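Local coordinates for catabolite control protein A (Lactococcus lactis, PDB 2O20) that probably acts as a global transcription regulator of carbon catabolite repression and activation, binding DNA as a member of the LacI family, at residues 149-154 against 192-197; 167-172 against 203-208; 182-187 against 217-222; 223-228 against 250-255; 243-248 against 269-274. The protein carries 1 engineered substitution. All coordinates share one frame; numbering follows the deposited sequence.

Overall arrangement
Interactions 2 to 5 lie in the subdomain built on the four-stranded parallel sheet, and interaction 1 links it to the loop after strand 145-148 of the six-stranded sheet. Interactions 3 and 5 are buried. They pair the two edge strands with central strands 183-186 and 242-245, mainly by backbone hydrogen bonds. Interactions 2 and 4 pack helices beside this sheet. The partly buried interaction 2 has a tyrosine-carboxylate bond towards the surface, whereas the buried interaction 4 relies on close glycine backbones. Interactions 1 and 2 share helix 193-208. Interaction 1 is partly buried, with a buried carboxylate at its centre, and shares a sulfate ion with interaction 5.

Interaction 1: residues 149-154 against 192-197; sequences GTIDGD and DVENTE. With SO4 (sulfate ion), chain L.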
# COMPACT_ATOMS: atom_id res chain seq x y z
N GLY D 149 -12.69 11.00 5.49
CA GLY D 149 -12.97 9.64 5.94
C GLY D 149 -13.47 9.58 7.37
O GLY D 149 -13.67 8.48 7.92
N THR D 150 -13.66 10.74 8.00
CA THR D 150 -14.29 10.80 9.32
C THR D 150 -15.17 12.03 9.42
O THR D 150 -15.06 12.97 8.62
CB THR D 150 -13.25 10.70 10.47
OG1 THR D 150 -13.92 10.46 11.73
CG2 THR D 150 -12.36 11.95 10.54
N ILE D 151 -16.10 11.98 10.39
CA ILE D 151 -17.13 12.99 10.57
C ILE D 151 -17.08 13.52 12.00
O ILE D 151 -17.05 12.73 12.96
CB ILE D 151 -18.53 12.42 10.29
CG1 ILE D 151 -18.60 11.78 8.89
CG2 ILE D 151 -19.59 13.51 10.45
CD1 ILE D 151 -19.81 10.89 8.69
N ASP D 152 -17.06 14.85 12.14
CA ASP D 152 -17.16 15.52 13.43
C ASP D 152 -18.62 15.42 13.93
O ASP D 152 -19.55 15.74 13.19
CB ASP D 152 -16.73 17.00 13.26
CG ASP D 152 -16.89 17.84 14.54
OD1 ASP D 152 -16.76 17.29 15.67
OD2 ASP D 152 -17.12 19.08 14.41
N GLY D 153 -18.80 14.99 15.17
CA GLY D 153 -20.13 14.87 15.80
C GLY D 153 -20.95 16.16 15.83
O GLY D 153 -22.16 16.16 15.59
N ASP D 154 -20.28 17.28 16.12
CA ASP D 154 -20.95 18.58 16.13
C ASP D 154 -21.27 19.03 14.70
O ASP D 154 -22.18 19.82 14.48
CB ASP D 154 -20.09 19.61 16.84
CG ASP D 154 -19.65 19.16 18.23
OD1 ASP D 154 -20.50 18.64 18.99
OD2 ASP D 154 -18.45 19.31 18.55
N ASP D 192 -17.73 6.29 17.10
CA ASP D 192 -17.47 7.20 15.99
C ASP D 192 -18.69 7.36 15.07
O ASP D 192 -19.38 6.38 14.77
CB ASP D 192 -16.26 6.70 15.20
CG ASP D 192 -15.00 6.63 16.06
OD1 ASP D 192 -14.94 7.35 17.07
OD2 ASP D 192 -14.07 5.88 15.72
N VAL D 193 -18.93 8.58 14.60
CA VAL D 193 -20.16 8.93 13.87
C VAL D 193 -20.38 8.03 12.65
O VAL D 193 -21.46 7.48 12.47
CB VAL D 193 -20.17 10.41 13.43
CG1 VAL D 193 -21.37 10.71 12.53
CG2 VAL D 193 -20.17 11.32 14.63
N GLU D 194 -19.34 7.90 11.84
CA GLU D 194 -19.35 7.05 10.64
C GLU D 194 -19.79 5.60 10.91
O GLU D 194 -20.49 4.99 10.10
CB GLU D 194 -17.98 7.08 9.94
CG GLU D 194 -16.77 6.85 10.84
CD GLU D 194 -16.20 8.12 11.52
OE1 GLU D 194 -16.90 9.16 11.62
OE2 GLU D 194 -15.03 8.05 11.97
N ASN D 195 -19.39 5.08 12.07
CA ASN D 195 -19.78 3.72 12.47
C ASN D 195 -21.20 3.57 13.05
O ASN D 195 -21.86 2.55 12.86
CB ASN D 195 -18.73 3.17 13.44
CG ASN D 195 -17.44 2.86 12.74
OD1 ASN D 195 -17.46 2.45 11.59
ND2 ASN D 195 -16.30 3.09 13.42
N THR D 196 -21.66 4.59 13.76
CA THR D 196 -23.09 4.69 14.13
C THR D 196 -23.96 4.83 12.88
O THR D 196 -25.04 4.28 12.84
CB THR D 196 -23.33 5.84 15.11
OG1 THR D 196 -22.79 7.04 14.56
CG2 THR D 196 -22.63 5.60 16.41
N GLU D 197 -23.45 5.48 11.82
CA GLU D 197 -24.17 5.57 10.53
C GLU D 197 -24.21 4.21 9.81
O GLU D 197 -25.25 3.84 9.27
CB GLU D 197 -23.55 6.65 9.63
CG GLU D 197 -23.53 8.07 10.23
CD GLU D 197 -24.81 8.87 10.00
OE1 GLU D 197 -25.76 8.36 9.37
OE2 GLU D 197 -24.85 10.03 10.47
S SO4 L . -13.29 4.01 11.27
O1 SO4 L . -13.65 5.06 12.22
O2 SO4 L . -13.55 2.70 11.88
O3 SO4 L . -14.08 4.16 10.05
O4 SO4 L . -11.86 4.12 10.96
O HOH W 1 -16.67 10.45 14.29
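The carboxylate of Glu194 has Thr150 OG1 and Ile151 N on one side of its plane and a water on the other. The contact bridges the two subdomains of the periplasmic-binding-protein fold: the loop after strand 145-148 meets the start of helix 193-208. Thr150 OG1 donates to Glu194 OE2 at 2.7 Å, on the syn side but 31° out of the plane. Ile151 N lies well above the plane and reaches Glu194 OE1 at 3.2 Å. The water donates to Glu194 OE1 and to Ile151 O and accepts from Val193 N, so it ties loop and helix together. Glu194 CG lies between its backbone N and carbonyl carbon (chi1 49°), and the bend at chi2 turns CD towards Thr150. Beside this polar group, Val193 CG1 packs on Ile151 CG2 at 3.9 Å, the two side chains crossing at about a right angle. Val193 CG2 meets Gly153 CA at 3.7 Å. Asp152 turns away and forms a salt bridge with Arg135. A sulfate ion, probably from the crystallisation liquor, lies next to Glu194. It is held here by Asn195, whose ND2 donates an almost straight bond to sulfate O2 at 3.2 Å.

Interaction 2: residues 167-172 against 203-208; sequences AAYQST and QEALLE
Tyr169 OH has two partners: it donates to Glu208 OE1 at 2.6 Å and is hydrogen-bonded to Lys173 NZ of its own helix. Glu208 OE1 uses its syn lone pair and lies in the plane of the tyrosine ring, at the edge. The ring and this carboxylate are turned 75° apart. The lysine is likely to strengthen the phenol as a donor. Glu204 approaches the same ring differently. Its extended chain crosses the tyrosine at about a right angle and brings Glu204 OE2 over one face, 3.2 Å from Tyr169 CD1. The other oxygen, Glu204 OE1, has a weak hydrogen bond with His165. Tyr169 CG is anti to the backbone N (chi1 175°), which puts CG on the side of the second helix. There Tyr169 CD1 also touches Ala205 CB at 3.8 Å. One turn further on, Thr172 CG2 packs on Ala205 CB at 3.5 Å and on Leu206 CD2 at 3.9 Å. Thr172 OG1 turns back to its own helix and donates to Ala168 O. That carbonyl also accepts from Thr172 N, on the opposite face of its plane. With the small Ala205 between them, the axes of segments 167-172 and 203-208 come within 8.3 Å and cross at -39°. The two helices, 164-177 and 193-208, lie side by side on the parallel four-stranded sheet and are joined in sequence through strand 183-186. Thr172 and Ser171 rest on Val244 of strand 242-245, and Leu206 reaches Ile183.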
# COMPACT_ATOMS: atom_id res chain seq x y z
N ALA D 167 -24.27 3.07 2.02
CA ALA D 167 -23.36 1.97 1.67
C ALA D 167 -23.58 0.72 2.53
O ALA D 167 -23.60 -0.40 2.02
CB ALA D 167 -21.90 2.44 1.74
N ALA D 168 -23.74 0.91 3.84
CA ALA D 168 -23.99 -0.20 4.78
C ALA D 168 -25.38 -0.84 4.54
O ALA D 168 -25.52 -2.06 4.61
CB ALA D 168 -23.83 0.27 6.23
N TYR D 169 -26.39 -0.02 4.23
CA TYR D 169 -27.72 -0.52 3.85
C TYR D 169 -27.68 -1.36 2.56
O TYR D 169 -28.16 -2.48 2.57
CB TYR D 169 -28.73 0.65 3.68
CG TYR D 169 -30.09 0.24 3.16
CD1 TYR D 169 -31.06 -0.30 4.02
CD2 TYR D 169 -30.40 0.37 1.81
CE1 TYR D 169 -32.31 -0.67 3.54
CE2 TYR D 169 -31.65 0.02 1.31
CZ TYR D 169 -32.60 -0.52 2.18
OH TYR D 169 -33.83 -0.88 1.68
N GLN D 170 -27.07 -0.83 1.49
CA GLN D 170 -26.98 -1.54 0.20
C GLN D 170 -26.15 -2.85 0.32
O GLN D 170 -26.50 -3.87 -0.25
CB GLN D 170 -26.36 -0.66 -0.88
CG GLN D 170 -27.24 0.49 -1.35
CD GLN D 170 -26.45 1.55 -2.09
OE1 GLN D 170 -25.22 1.53 -2.10
NE2 GLN D 170 -27.17 2.50 -2.70
N SER D 171 -25.06 -2.81 1.10
CA SER D 171 -24.23 -3.98 1.32
C SER D 171 -25.00 -5.11 2.04
O SER D 171 -24.96 -6.30 1.64
CB SER D 171 -22.97 -3.60 2.15
OG SER D 171 -22.16 -2.71 1.43
N THR D 172 -25.67 -4.74 3.13
CA THR D 172 -26.45 -5.70 3.92
C THR D 172 -27.59 -6.29 3.06
O THR D 172 -27.78 -7.49 3.04
CB THR D 172 -26.98 -5.05 5.21
OG1 THR D 172 -25.88 -4.47 5.92
CG2 THR D 172 -27.75 -6.07 6.09
N GLN D 203 -28.96 -2.10 10.29
CA GLN D 203 -30.20 -2.40 11.00
C GLN D 203 -31.47 -2.16 10.19
O GLN D 203 -32.43 -2.94 10.29
CB GLN D 203 -30.26 -1.59 12.29
CG GLN D 203 -29.31 -2.10 13.39
CD GLN D 203 -29.12 -1.08 14.49
OE1 GLN D 203 -29.45 0.11 14.31
NE2 GLN D 203 -28.59 -1.51 15.61
N GLU D 204 -31.47 -1.08 9.41
CA GLU D 204 -32.53 -0.76 8.46
C GLU D 204 -32.75 -1.90 7.45
O GLU D 204 -33.88 -2.31 7.21
CB GLU D 204 -32.13 0.52 7.73
CG GLU D 204 -33.13 1.11 6.76
CD GLU D 204 -32.65 2.45 6.23
OE1 GLU D 204 -32.64 3.44 7.01
OE2 GLU D 204 -32.27 2.53 5.03
N ALA D 205 -31.66 -2.43 6.89
CA ALA D 205 -31.76 -3.57 5.96
C ALA D 205 -32.35 -4.82 6.64
O ALA D 205 -33.24 -5.46 6.09
CB ALA D 205 -30.40 -3.86 5.32
N LEU D 206 -31.87 -5.16 7.84
CA LEU D 206 -32.36 -6.34 8.57
C LEU D 206 -33.87 -6.23 8.87
O LEU D 206 -34.63 -7.17 8.63
CB LEU D 206 -31.61 -6.55 9.89
CG LEU D 206 -30.09 -6.83 9.79
CD1 LEU D 206 -29.50 -7.14 11.15
CD2 LEU D 206 -29.79 -7.98 8.83
N LEU D 207 -34.26 -5.10 9.43
CA LEU D 207 -35.67 -4.76 9.71
C LEU D 207 -36.64 -4.95 8.54
O LEU D 207 -37.76 -5.47 8.71
CB LEU D 207 -35.73 -3.31 10.12
CG LEU D 207 -35.79 -3.02 11.61
CD1 LEU D 207 -35.32 -1.59 11.91
CD2 LEU D 207 -37.23 -3.16 12.00
N GLU D 208 -36.24 -4.50 7.36
CA GLU D 208 -37.09 -4.59 6.18
C GLU D 208 -37.24 -6.02 5.69
O GLU D 208 -38.25 -6.34 5.05
CB GLU D 208 -36.57 -3.71 5.06
CG GLU D 208 -36.71 -2.21 5.31
CD GLU D 208 -35.99 -1.41 4.24
OE1 GLU D 208 -35.45 -2.05 3.31
OE2 GLU D 208 -35.94 -0.16 4.32

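Interaction 3: residues 182-187 against 217-222; sequences KIAYIM and LVFEGN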
# COMPACT_ATOMS: atom_id res chain seq x y z
N LYS D 182 -27.99 -14.80 8.79
CA LYS D 182 -27.04 -14.43 9.84
C LYS D 182 -25.87 -13.67 9.21
O LYS D 182 -24.99 -14.28 8.59
CB LYS D 182 -26.58 -15.66 10.61
CG LYS D 182 -27.68 -16.28 11.46
CD LYS D 182 -27.10 -17.25 12.45
CE LYS D 182 -28.01 -17.59 13.59
NZ LYS D 182 -27.34 -18.65 14.43
N ILE D 183 -25.94 -12.34 9.31
CA ILE D 183 -25.01 -11.43 8.62
C ILE D 183 -24.25 -10.65 9.71
O ILE D 183 -24.83 -9.91 10.50
CB ILE D 183 -25.76 -10.43 7.69
CG1 ILE D 183 -26.64 -11.18 6.66
CG2 ILE D 183 -24.79 -9.51 7.03
CD1 ILE D 183 -27.78 -10.36 6.06
N ALA D 184 -22.94 -10.82 9.72
CA ALA D 184 -22.07 -10.05 10.60
C ALA D 184 -21.73 -8.67 10.00
O ALA D 184 -21.66 -8.51 8.79
CB ALA D 184 -20.84 -10.78 10.85
N TYR D 185 -21.55 -7.70 10.88
CA TYR D 185 -20.94 -6.42 10.54
C TYR D 185 -19.64 -6.25 11.35
O TYR D 185 -19.62 -6.30 12.60
CB TYR D 185 -21.87 -5.21 10.80
CG TYR D 185 -21.55 -4.09 9.84
CD1 TYR D 185 -22.38 -3.81 8.77
CD2 TYR D 185 -20.35 -3.36 9.95
CE1 TYR D 185 -22.05 -2.83 7.86
CE2 TYR D 185 -20.02 -2.36 9.04
CZ TYR D 185 -20.88 -2.12 7.99
OH TYR D 185 -20.60 -1.15 7.06
N ILE D 186 -18.53 -6.07 10.64
CA ILE D 186 -17.22 -5.90 11.27
C ILE D 186 -16.78 -4.42 11.06
O ILE D 186 -16.71 -3.93 9.93
CB ILE D 186 -16.16 -6.90 10.70
CG1 ILE D 186 -16.57 -8.35 10.98
CG2 ILE D 186 -14.81 -6.64 11.34
CD1 ILE D 186 -15.93 -9.36 10.09
N MET D 187 -16.52 -3.71 12.16
CA MET D 187 -16.21 -2.28 12.12
C MET D 187 -15.10 -1.91 13.08
O MET D 187 -14.60 -2.76 13.83
CB MET D 187 -17.46 -1.46 12.48
CG MET D 187 -18.05 -1.78 13.88
SD MET D 187 -19.36 -0.60 14.31
CE MET D 187 -20.42 -0.75 12.90
N LEU D 217 -23.51 -10.35 16.52
CA LEU D 217 -22.97 -10.42 15.16
C LEU D 217 -22.32 -9.11 14.70
O LEU D 217 -22.04 -8.94 13.52
CB LEU D 217 -24.03 -10.89 14.17
CG LEU D 217 -24.60 -12.31 14.35
CD1 LEU D 217 -25.66 -12.58 13.26
CD2 LEU D 217 -23.54 -13.37 14.30
N VAL D 218 -22.08 -8.19 15.65
CA VAL D 218 -21.35 -6.96 15.39
C VAL D 218 -20.02 -7.06 16.13
O VAL D 218 -19.95 -7.42 17.32
CB VAL D 218 -22.14 -5.70 15.79
CG1 VAL D 218 -21.30 -4.44 15.54
CG2 VAL D 218 -23.45 -5.65 15.03
N PHE D 219 -18.96 -6.83 15.38
CA PHE D 219 -17.60 -7.01 15.85
C PHE D 219 -16.89 -5.67 15.73
O PHE D 219 -16.56 -5.23 14.62
CB PHE D 219 -16.93 -8.10 15.01
CG PHE D 219 -17.56 -9.45 15.18
CD1 PHE D 219 -17.11 -10.34 16.16
CD2 PHE D 219 -18.66 -9.83 14.40
CE1 PHE D 219 -17.73 -11.58 16.34
CE2 PHE D 219 -19.28 -11.07 14.59
CZ PHE D 219 -18.81 -11.95 15.55
N GLU D 220 -16.70 -5.00 16.88
CA GLU D 220 -16.04 -3.69 16.94
C GLU D 220 -14.52 -3.71 17.17
O GLU D 220 -13.95 -4.67 17.70
CB GLU D 220 -16.62 -2.88 18.11
CG GLU D 220 -18.06 -2.45 17.98
CD GLU D 220 -18.45 -1.62 19.19
OE1 GLU D 220 -17.81 -0.56 19.41
OE2 GLU D 220 -19.35 -2.06 19.94
N GLY D 221 -13.88 -2.62 16.79
CA GLY D 221 -12.45 -2.39 17.10
C GLY D 221 -11.44 -3.03 16.16
O GLY D 221 -10.29 -3.31 16.56
N ASN D 222 -11.86 -3.25 14.92
CA ASN D 222 -11.10 -4.02 13.94
C ASN D 222 -10.55 -3.16 12.84
O ASN D 222 -11.32 -2.53 12.13
CB ASN D 222 -11.99 -5.10 13.36
CG ASN D 222 -12.34 -6.12 14.38
OD1 ASN D 222 -11.46 -6.83 14.87
ND2 ASN D 222 -13.62 -6.18 14.76
O HOH W 2 -13.39 -3.34 9.72
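Tyr185 forms two of the backbone hydrogen bonds that join these parallel segments. Tyr185 N donates to Leu217 O at 3.0 Å, and Phe219 N donates to Tyr185 O at 2.9 Å. Met187 N continues the ladder to Phe219 O at 2.9 Å. Asn222 N then closes on Met187 O at 3.0 Å, past the end of the strand. CA-H...O contacts share these carbonyls: Val218 CA lies 3.3 Å from Tyr185 O. Strands 183-186 and 218-219 are the two ends of a beta-alpha-beta crossover through helix 193-208. Strand 218-219 is an outer strand of the sheet. Ile186 and Phe219 share one face of the sheet. Ile186 CG1 meets Phe219 CB at 4.1 Å, and Ala184 CB meets Phe219 CE2 at the same distance. Ile186 CG2, anti to its backbone N, touches Asn222 ND2, which also makes a weak bond to Phe219 O. Leu231 and Leu235 of helix 225-237 cover this face. On the other face, Val218 and Tyr185 point towards helix 193-208, where the Tyr185 ring meets Tyr202 edge to face. Met187 CG packs against Glu220 CG at 4.2 Å, while Glu220 OE1 is hydrogen-bonded to Leu190 N.

Interaction 4: residues 223-228 against 250-255; sequences YSYEQG and VAVGLL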
# COMPACT_ATOMS: atom_id res chain seq x y z
N TYR D 223 -9.22 -3.13 12.74
CA TYR D 223 -8.52 -2.22 11.83
C TYR D 223 -7.49 -2.87 10.90
O TYR D 223 -7.23 -2.33 9.82
CB TYR D 223 -7.85 -1.09 12.64
CG TYR D 223 -8.82 -0.15 13.34
CD1 TYR D 223 -9.45 0.88 12.64
CD2 TYR D 223 -9.11 -0.29 14.70
CE1 TYR D 223 -10.34 1.74 13.27
CE2 TYR D 223 -10.02 0.56 15.32
CZ TYR D 223 -10.62 1.58 14.60
OH TYR D 223 -11.51 2.47 15.21
N SER D 224 -6.96 -4.03 11.29
CA SER D 224 -5.83 -4.66 10.62
C SER D 224 -6.16 -6.00 9.93
O SER D 224 -7.16 -6.68 10.24
CB SER D 224 -4.70 -4.86 11.64
OG SER D 224 -4.93 -5.96 12.50
N TYR D 225 -5.31 -6.35 8.97
CA TYR D 225 -5.33 -7.67 8.31
C TYR D 225 -5.28 -8.83 9.34
O TYR D 225 -6.10 -9.75 9.27
CB TYR D 225 -4.12 -7.78 7.35
CG TYR D 225 -3.95 -9.09 6.65
CD1 TYR D 225 -4.78 -9.45 5.58
CD2 TYR D 225 -2.94 -9.98 7.02
CE1 TYR D 225 -4.60 -10.68 4.92
CE2 TYR D 225 -2.76 -11.19 6.37
CZ TYR D 225 -3.61 -11.53 5.33
OH TYR D 225 -3.40 -12.75 4.71
N GLU D 226 -4.40 -8.73 10.32
CA GLU D 226 -4.29 -9.78 11.36
C GLU D 226 -5.56 -9.88 12.22
O GLU D 226 -5.98 -10.97 12.60
CB GLU D 226 -3.06 -9.64 12.26
CG GLU D 226 -1.75 -10.16 11.66
CD GLU D 226 -1.76 -11.64 11.27
OE1 GLU D 226 -2.44 -12.48 11.93
OE2 GLU D 226 -1.07 -11.97 10.29
N GLN D 227 -6.22 -8.77 12.48
CA GLN D 227 -7.46 -8.81 13.22
C GLN D 227 -8.55 -9.52 12.41
O GLN D 227 -9.33 -10.31 12.97
CB GLN D 227 -7.91 -7.40 13.62
CG GLN D 227 -7.12 -6.81 14.78
CD GLN D 227 -7.53 -5.37 15.08
OE1 GLN D 227 -7.49 -4.50 14.20
NE2 GLN D 227 -7.98 -5.13 16.30
N GLY D 228 -8.62 -9.22 11.12
CA GLY D 228 -9.58 -9.86 10.19
C GLY D 228 -9.41 -11.36 10.18
O GLY D 228 -10.39 -12.09 10.29
N VAL D 250 -9.00 -5.49 6.84
CA VAL D 250 -9.75 -6.46 7.65
C VAL D 250 -10.50 -7.52 6.80
O VAL D 250 -10.48 -8.70 7.10
CB VAL D 250 -10.70 -5.72 8.61
CG1 VAL D 250 -11.46 -6.72 9.48
CG2 VAL D 250 -9.93 -4.68 9.47
N ALA D 251 -11.16 -7.07 5.74
CA ALA D 251 -11.89 -7.94 4.81
C ALA D 251 -10.99 -8.93 4.14
O ALA D 251 -11.39 -10.07 3.96
CB ALA D 251 -12.60 -7.14 3.74
N VAL D 252 -9.82 -8.45 3.70
CA VAL D 252 -8.85 -9.30 3.05
C VAL D 252 -8.33 -10.36 4.04
O VAL D 252 -8.13 -11.51 3.64
CB VAL D 252 -7.68 -8.50 2.43
CG1 VAL D 252 -6.64 -9.42 1.83
CG2 VAL D 252 -8.18 -7.55 1.34
N GLY D 253 -8.12 -9.96 5.30
CA GLY D 253 -7.78 -10.90 6.37
C GLY D 253 -8.83 -11.97 6.64
O GLY D 253 -8.48 -13.15 6.76
N LEU D 254 -10.10 -11.56 6.70
CA LEU D 254 -11.24 -12.48 6.86
C LEU D 254 -11.30 -13.48 5.71
O LEU D 254 -11.41 -14.69 5.94
CB LEU D 254 -12.57 -11.70 6.95
CG LEU D 254 -13.80 -12.55 7.30
CD1 LEU D 254 -13.66 -13.04 8.71
CD2 LEU D 254 -15.09 -11.80 7.11
N LEU D 255 -11.13 -12.98 4.48
CA LEU D 255 -11.13 -13.85 3.29
C LEU D 255 -9.97 -14.84 3.31
O LEU D 255 -10.18 -16.04 3.07
CB LEU D 255 -11.11 -13.02 1.99
CG LEU D 255 -11.13 -13.78 0.65
CD1 LEU D 255 -12.33 -14.65 0.55
CD2 LEU D 255 -11.10 -12.81 -0.51
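The backbones of helices 225-237 and 248-260 come very close, with Gly228 CA only 4.2 Å from Val250 CA. Gly228 and Gly253 face each other's helices, and neither has a side chain to hold them apart. CA-H...O contacts form here, among them Gly228 CA to Val250 O at 3.4 Å and Gly253 CA to Tyr225 O at 3.5 Å. Val250 packs with both branches against the start of the helix. Its CG1 lies on Gly228 CA at 3.7 Å, and its CG2 presses on Tyr223 C at 3.4 Å. Tyr225 CG is anti to its backbone N (chi1 177°). The CA-CB bond leads away, but the ring end comes nearer. Tyr225 CD1 meets Gly253 N at 3.4 Å, and Tyr225 CE1 touches Val252 CG1. The ring also meets Tyr282 of the second subunit, which places this edge of the contact at the dimer interface. Ser224 and Gln227 form a capping box at the helix start. Gln227 N donates to Ser224 OG, and Ser224 N donates to Gln227 OE1 at 3.0 Å in the carbonyl plane. Tyr223 N reaches the same oxygen from above that plane, at 2.6 Å. The capping box thus bonds these three N-H groups within the segment. Between residues 223-228 and 250-255 the contact is close backbone fit and CA-H...O contacts; the tyrosine hydroxyl adds a hydrogen bond to Ser256 OG.

Interaction 5: residues 243-248 against 269-274; sequences AVVSHD and FEIISG. With SO4 (sulfate ion), chain L.
Asp248 CB lies 3.8 Å from Ser273 OG, the first contact of a side chain that ends in a dense set of bonds. Its CG is anti to the carbonyl carbon (chi1 -67°), which puts CG on the side of Ser273, 3.5 Å from Ser273 OG. Asp248 OD1 accepts from Ser273 OG at 2.6 Å on its anti lone pair. The same oxygen is hydrogen-bonded to Ala275 N and Asn276 N, and Asp248 OD2 to Ser277 OG. This buried carboxylate is therefore well supplied with partners and ties the helix start to the loop at residues 275-277. Earlier in the strands, the backbones pair in parallel. Ala243 N donates to Glu270 O, Ile272 N to Ala243 O at 3.0 Å, and Val245 N to Ile272 O at 2.9 Å. Val245 CG2 and Ile271 CG2 meet obliquely at 4.2 Å. Gly274 CA sits 3.3 Å from Ser246 O in a CA-H...O contact. His247 NE2 makes a weak bond to sulfate O3 at 3.4 Å, and its ring meets Tyr223. Strand 242-245, helix 248-260 and strand 270-272 form a beta-alpha-beta crossover, and the loops at the C-terminal strand ends face the cleft, as in the periplasmic-binding-protein fold.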
# COMPACT_ATOMS: atom_id res chain seq x y z
N ALA D 243 -20.55 -11.51 5.85
CA ALA D 243 -20.14 -10.33 6.57
C ALA D 243 -19.98 -9.11 5.65
O ALA D 243 -19.47 -9.24 4.53
CB ALA D 243 -18.85 -10.60 7.27
N VAL D 244 -20.36 -7.96 6.19
CA VAL D 244 -20.01 -6.62 5.65
C VAL D 244 -18.89 -6.09 6.54
O VAL D 244 -18.98 -6.17 7.78
CB VAL D 244 -21.18 -5.65 5.71
CG1 VAL D 244 -20.80 -4.30 5.02
CG2 VAL D 244 -22.43 -6.30 5.11
N VAL D 245 -17.82 -5.63 5.91
CA VAL D 245 -16.60 -5.26 6.60
C VAL D 245 -16.19 -3.82 6.21
O VAL D 245 -16.14 -3.48 5.01
CB VAL D 245 -15.47 -6.26 6.29
CG1 VAL D 245 -14.28 -5.94 7.18
CG2 VAL D 245 -15.95 -7.74 6.47
N SER D 246 -16.00 -2.95 7.18
CA SER D 246 -15.80 -1.56 6.84
C SER D 246 -14.40 -1.26 6.26
O SER D 246 -14.28 -0.36 5.43
CB SER D 246 -16.09 -0.64 8.02
OG SER D 246 -15.16 -0.89 9.03
N HIS D 247 -13.37 -1.97 6.69
CA HIS D 247 -11.99 -1.70 6.24
C HIS D 247 -11.48 -2.82 5.35
O HIS D 247 -11.61 -3.97 5.66
CB HIS D 247 -11.05 -1.50 7.41
CG HIS D 247 -11.42 -0.34 8.26
ND1 HIS D 247 -11.61 -0.44 9.62
CD2 HIS D 247 -11.74 0.94 7.93
CE1 HIS D 247 -11.97 0.73 10.10
NE2 HIS D 247 -12.07 1.58 9.10
N ASP D 248 -10.89 -2.44 4.21
CA ASP D 248 -10.41 -3.42 3.25
C ASP D 248 -9.37 -4.39 3.82
O ASP D 248 -9.39 -5.56 3.50
CB ASP D 248 -9.78 -2.70 2.03
CG ASP D 248 -10.79 -1.92 1.20
OD1 ASP D 248 -12.00 -2.29 1.08
OD2 ASP D 248 -10.35 -0.87 0.66
N PHE D 269 -19.90 -18.96 2.46
CA PHE D 269 -19.56 -17.72 3.16
C PHE D 269 -19.29 -16.60 2.15
O PHE D 269 -18.53 -16.80 1.20
CB PHE D 269 -18.37 -17.86 4.13
CG PHE D 269 -18.36 -16.80 5.21
CD1 PHE D 269 -18.96 -17.04 6.45
CD2 PHE D 269 -17.83 -15.56 4.97
CE1 PHE D 269 -19.01 -16.04 7.42
CE2 PHE D 269 -17.90 -14.54 5.91
CZ PHE D 269 -18.48 -14.80 7.15
N GLU D 270 -19.91 -15.44 2.37
CA GLU D 270 -19.81 -14.29 1.47
C GLU D 270 -19.28 -13.08 2.22
O GLU D 270 -19.57 -12.90 3.40
CB GLU D 270 -21.17 -13.94 0.88
CG GLU D 270 -21.87 -15.04 0.07
CD GLU D 270 -23.13 -14.54 -0.59
OE1 GLU D 270 -23.06 -13.63 -1.44
OE2 GLU D 270 -24.23 -15.03 -0.22
N ILE D 271 -18.49 -12.26 1.53
CA ILE D 271 -17.84 -11.09 2.13
C ILE D 271 -18.00 -9.86 1.20
O ILE D 271 -17.79 -9.94 -0.01
CB ILE D 271 -16.32 -11.32 2.38
CG1 ILE D 271 -16.10 -12.52 3.30
CG2 ILE D 271 -15.67 -10.07 3.00
CD1 ILE D 271 -14.64 -12.95 3.44
N ILE D 272 -18.34 -8.73 1.80
CA ILE D 272 -18.35 -7.44 1.10
C ILE D 272 -17.47 -6.48 1.90
O ILE D 272 -17.67 -6.31 3.10
CB ILE D 272 -19.80 -6.86 0.94
CG1 ILE D 272 -20.70 -7.86 0.21
CG2 ILE D 272 -19.73 -5.49 0.17
CD1 ILE D 272 -22.17 -7.43 0.06
N SER D 273 -16.46 -5.92 1.25
CA SER D 273 -15.55 -4.95 1.85
C SER D 273 -16.04 -3.48 1.71
O SER D 273 -17.04 -3.19 1.08
CB SER D 273 -14.15 -5.12 1.22
OG SER D 273 -13.16 -4.43 1.98
N GLY D 274 -15.29 -2.58 2.33
CA GLY D 274 -15.73 -1.23 2.56
C GLY D 274 -15.29 -0.10 1.64
O GLY D 274 -15.97 0.93 1.63
S SO4 L . -13.29 4.01 11.27
O1 SO4 L . -13.65 5.06 12.22
O2 SO4 L . -13.55 2.70 11.88
O3 SO4 L . -14.08 4.16 10.05
O4 SO4 L . -11.86 4.12 10.96